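Uncharacterized HTH-type transcriptional regulator ygaV (Escherichia coli K12, PDB 3CUO) regulates large-scale gene expression in response to sulfide, acting as both repressor and activator, and represses many anaerobic respiratory genes when sulfide is absent. Local coordinates at residues H58-S70 / I77-I89. Numbering follows the deposited sequence.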
# COMPACT_ATOMS: atom_id res chain seq x y z
N HIS A 58 -10.32 -1.53 14.19
CA HIS A 58 -9.36 -1.06 13.18
C HIS A 58 -8.18 -0.35 13.92
O HIS A 58 -7.03 -0.64 13.68
CB HIS A 58 -9.98 -0.09 12.15
CG HIS A 58 -10.87 -0.75 11.11
ND1 HIS A 58 -10.38 -1.45 10.02
CD2 HIS A 58 -12.21 -0.72 10.94
CE1 HIS A 58 -11.37 -1.86 9.26
NE2 HIS A 58 -12.50 -1.43 9.80
N LEU A 59 -8.48 0.56 14.81
CA LEU A 59 -7.42 1.26 15.57
C LEU A 59 -6.44 0.34 16.31
O LEU A 59 -5.23 0.57 16.27
CB LEU A 59 -8.04 2.22 16.57
CG LEU A 59 -8.67 3.39 15.84
CD1 LEU A 59 -9.73 4.05 16.72
CD2 LEU A 59 -7.61 4.38 15.32
N ALA A 60 -6.98 -0.66 17.02
CA ALA A 60 -6.19 -1.64 17.79
C ALA A 60 -5.31 -2.44 16.89
O ALA A 60 -4.11 -2.61 17.14
CB ALA A 60 -7.11 -2.59 18.65
N ARG A 61 -5.87 -2.84 15.74
CA ARG A 61 -5.08 -3.56 14.78
C ARG A 61 -3.99 -2.68 14.15
O ARG A 61 -2.89 -3.14 14.00
CB ARG A 61 -5.97 -4.21 13.68
CG ARG A 61 -7.19 -5.02 14.24
CD ARG A 61 -7.88 -5.77 13.10
NE ARG A 61 -9.30 -6.16 13.28
CZ ARG A 61 -10.33 -5.71 12.52
NH1 ARG A 61 -10.19 -4.81 11.55
NH2 ARG A 61 -11.57 -6.15 12.79
N MET A 62 -4.29 -1.44 13.78
CA MET A 62 -3.25 -0.58 13.22
C MET A 62 -2.14 -0.25 14.24
O MET A 62 -0.99 -0.11 13.88
CB MET A 62 -3.88 0.70 12.68
CG MET A 62 -4.60 0.49 11.35
SD MET A 62 -5.11 2.00 10.47
CE MET A 62 -6.51 2.19 11.56
N ARG A 63 -2.49 -0.16 15.51
CA ARG A 63 -1.48 0.07 16.59
C ARG A 63 -0.57 -1.13 16.68
O ARG A 63 0.65 -1.00 16.72
CB ARG A 63 -2.18 0.32 17.93
CG ARG A 63 -1.18 0.75 19.07
CD ARG A 63 -1.86 0.93 20.37
NE ARG A 63 -2.70 -0.21 20.71
CZ ARG A 63 -3.93 -0.13 21.21
NH1 ARG A 63 -4.50 1.04 21.46
NH2 ARG A 63 -4.61 -1.24 21.42
N ASP A 64 -1.18 -2.31 16.73
CA ASP A 64 -0.45 -3.59 16.68
C ASP A 64 0.44 -3.74 15.47
O ASP A 64 1.45 -4.35 15.58
CB ASP A 64 -1.38 -4.78 16.64
CG ASP A 64 -2.02 -5.05 17.94
OD1 ASP A 64 -1.44 -4.78 19.03
OD2 ASP A 64 -3.15 -5.60 17.85
N GLU A 65 0.07 -3.15 14.36
CA GLU A 65 0.89 -3.17 13.16
C GLU A 65 1.93 -2.03 13.06
O GLU A 65 2.72 -1.96 12.09
CB GLU A 65 -0.06 -3.16 11.94
CG GLU A 65 -0.58 -4.52 11.59
CD GLU A 65 0.53 -5.45 11.14
OE1 GLU A 65 1.16 -5.20 10.08
OE2 GLU A 65 0.84 -6.42 11.87
N GLY A 66 1.95 -1.14 14.05
CA GLY A 66 3.01 -0.14 14.19
C GLY A 66 2.70 1.16 13.53
O GLY A 66 3.52 2.05 13.56
N LEU A 67 1.49 1.30 12.97
CA LEU A 67 1.10 2.48 12.23
C LEU A 67 0.77 3.67 13.13
O LEU A 67 1.01 4.80 12.77
CB LEU A 67 -0.16 2.22 11.37
CG LEU A 67 -0.12 1.14 10.29
CD1 LEU A 67 -1.25 1.44 9.42
CD2 LEU A 67 1.17 1.10 9.59
N ILE A 68 0.11 3.39 14.25
CA ILE A 68 -0.41 4.46 15.11
C ILE A 68 -0.03 4.13 16.53
O ILE A 68 0.32 3.00 16.85
CB ILE A 68 -1.92 4.67 14.91
CG1 ILE A 68 -2.73 3.45 15.35
CG2 ILE A 68 -2.26 5.14 13.42
CD1 ILE A 68 -4.20 3.68 15.34
N ASP A 69 0.00 5.12 17.40
CA ASP A 69 0.02 4.81 18.79
C ASP A 69 -1.10 5.49 19.55
O ASP A 69 -1.89 6.23 18.95
CB ASP A 69 1.38 5.11 19.37
CG ASP A 69 1.72 6.57 19.43
OD1 ASP A 69 1.02 7.40 18.86
OD2 ASP A 69 2.77 6.85 20.06
N SER A 70 -1.19 5.19 20.84
CA SER A 70 -2.29 5.63 21.63
C SER A 70 -1.84 6.18 22.98
O SER A 70 -0.79 5.81 23.55
CB SER A 70 -3.36 4.52 21.74
OG SER A 70 -2.87 3.39 22.42
N ILE A 77 -9.02 7.36 25.32
CA ILE A 77 -7.85 6.97 24.54
C ILE A 77 -7.85 7.84 23.31
O ILE A 77 -8.89 7.96 22.61
CB ILE A 77 -7.86 5.49 24.10
CG1 ILE A 77 -8.07 4.55 25.27
CG2 ILE A 77 -6.61 5.10 23.29
CD1 ILE A 77 -9.20 3.59 25.03
N LEU A 78 -6.68 8.36 23.01
CA LEU A 78 -6.44 9.19 21.86
C LEU A 78 -5.34 8.54 21.01
O LEU A 78 -4.41 7.98 21.54
CB LEU A 78 -5.96 10.57 22.32
CG LEU A 78 -6.83 11.32 23.35
CD1 LEU A 78 -6.19 12.65 23.77
CD2 LEU A 78 -8.29 11.55 22.82
N TYR A 79 -5.44 8.72 19.68
CA TYR A 79 -4.62 8.09 18.74
C TYR A 79 -3.88 9.13 17.89
O TYR A 79 -4.40 10.23 17.62
CB TYR A 79 -5.49 7.18 17.83
CG TYR A 79 -6.27 6.12 18.59
CD1 TYR A 79 -5.75 4.85 18.75
CD2 TYR A 79 -7.49 6.40 19.14
CE1 TYR A 79 -6.45 3.90 19.45
CE2 TYR A 79 -8.19 5.43 19.87
CZ TYR A 79 -7.64 4.17 19.99
OH TYR A 79 -8.30 3.14 20.65
N SER A 80 -2.68 8.75 17.47
CA SER A 80 -1.81 9.56 16.63
C SER A 80 -1.00 8.66 15.66
O SER A 80 -0.76 7.46 15.91
CB SER A 80 -0.94 10.47 17.55
OG SER A 80 0.33 9.88 17.73
N ILE A 81 -0.55 9.23 14.54
CA ILE A 81 0.33 8.50 13.64
C ILE A 81 1.65 8.34 14.30
O ILE A 81 2.15 9.28 14.82
CB ILE A 81 0.41 9.09 12.21
CG1 ILE A 81 -0.88 8.68 11.48
CG2 ILE A 81 1.68 8.47 11.44
CD1 ILE A 81 -1.37 9.57 10.51
N LYS A 82 2.16 7.10 14.30
CA LYS A 82 3.45 6.72 14.81
C LYS A 82 4.48 6.55 13.69
O LYS A 82 5.54 7.12 13.75
CB LYS A 82 3.38 5.36 15.56
CG LYS A 82 4.68 5.05 16.44
CD LYS A 82 4.86 3.60 16.76
CE LYS A 82 6.33 3.25 17.09
NZ LYS A 82 6.79 3.96 18.37
N ASN A 83 4.15 5.75 12.67
CA ASN A 83 5.10 5.41 11.59
C ASN A 83 5.08 6.52 10.54
O ASN A 83 4.06 6.73 9.85
CB ASN A 83 4.67 4.08 10.96
CG ASN A 83 5.68 3.55 10.07
OD1 ASN A 83 6.48 4.33 9.55
ND2 ASN A 83 5.72 2.21 9.88
N GLU A 84 6.18 7.21 10.34
CA GLU A 84 6.18 8.28 9.39
C GLU A 84 6.05 7.80 7.95
O GLU A 84 5.62 8.57 7.14
CB GLU A 84 7.35 9.24 9.59
CG GLU A 84 6.97 10.42 10.55
CD GLU A 84 8.20 11.21 11.05
OE1 GLU A 84 9.33 10.96 10.55
OE2 GLU A 84 8.06 12.07 11.97
N ALA A 85 6.41 6.54 7.65
CA ALA A 85 6.10 5.91 6.38
C ALA A 85 4.62 6.05 5.96
O ALA A 85 4.32 6.06 4.78
CB ALA A 85 6.49 4.46 6.41
N VAL A 86 3.74 6.16 6.96
CA VAL A 86 2.32 6.34 6.75
C VAL A 86 2.11 7.68 6.12
O VAL A 86 1.45 7.80 5.10
CB VAL A 86 1.49 6.18 8.06
CG1 VAL A 86 0.10 6.66 7.82
CG2 VAL A 86 1.54 4.71 8.52
N ASN A 87 2.72 8.69 6.69
CA ASN A 87 2.60 10.03 6.15
C ASN A 87 3.15 10.10 4.72
O ASN A 87 2.56 10.78 3.87
CB ASN A 87 3.35 10.98 7.04
CG ASN A 87 2.62 11.22 8.39
OD1 ASN A 87 3.23 11.25 9.45
ND2 ASN A 87 1.33 11.34 8.32
N ALA A 88 4.24 9.37 4.47
CA ALA A 88 4.83 9.27 3.10
C ALA A 88 3.88 8.67 2.11
O ALA A 88 3.76 9.13 0.96
CB ALA A 88 6.11 8.47 3.14
N ILE A 89 3.21 7.58 2.50
CA ILE A 89 2.31 6.89 1.58
C ILE A 89 1.07 7.72 1.36
O ILE A 89 0.60 7.89 0.22
CB ILE A 89 2.00 5.50 2.10
CG1 ILE A 89 3.28 4.70 1.99
CG2 ILE A 89 0.76 4.85 1.35
CD1 ILE A 89 3.36 3.55 2.87
O HOH W 1 4.41 -0.12 11.03
O HOH W 2 3.32 9.09 17.40
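Leu67 O takes two backbone donors from just beyond strand 77-81, at the open end of the hairpin, Lys82 N at 3.0 Å and Asn83 N at 3.3 Å. Both arrive from the same face of its carbonyl plane, Asn83 N standing well above it; one carbonyl oxygen thus ties Leu67 to both residues that lead from strand 77-81 into the following helix. Asn83 N-caps that helix, its OD1 accepting from Ala85 N, while its ND2 reaches Glu65 O through a water. Further along, Asp69 and Ser80 form an antiparallel hydrogen-bonded pair, reinforced by their side chains: Ser80 OG donates to Asp69 OD1 over 2.8 Å, nearly along the carboxylate C-O axis. A second water donates to this OD1 and to Ile81 O.

On the other side of the sheet Tyr79 lies against the recognition helix of the predicted helix-turn-helix. Leu59 CD1 sits over one face of the Tyr79 ring in a CH-pi contact, 3.9 Å from its centroid. Leu59 CB also touches Tyr79 CE1. Ile68 CD1 and Ser70 CB both approach Tyr79 CD1. Arg63, extended through chi2 and bent at chi3 (49°), brings NH1 obliquely alongside the Tyr79 ring, its guanidinium 20° from the ring plane, where NH1 donates to Ser70 OG. Replacing Tyr79 with alanine would probably open a gap beneath Leu59 and leave Ile68 CD1 without its aromatic neighbour.

The hairpin is the wing of this ArsR-type winged helix: strand 77-81 lies between 68-72 and 39-40, Leu59 also packs on helix 41-48, Ile68 on helix 24-33, and Leu67, beside Val86, on helix 11-21.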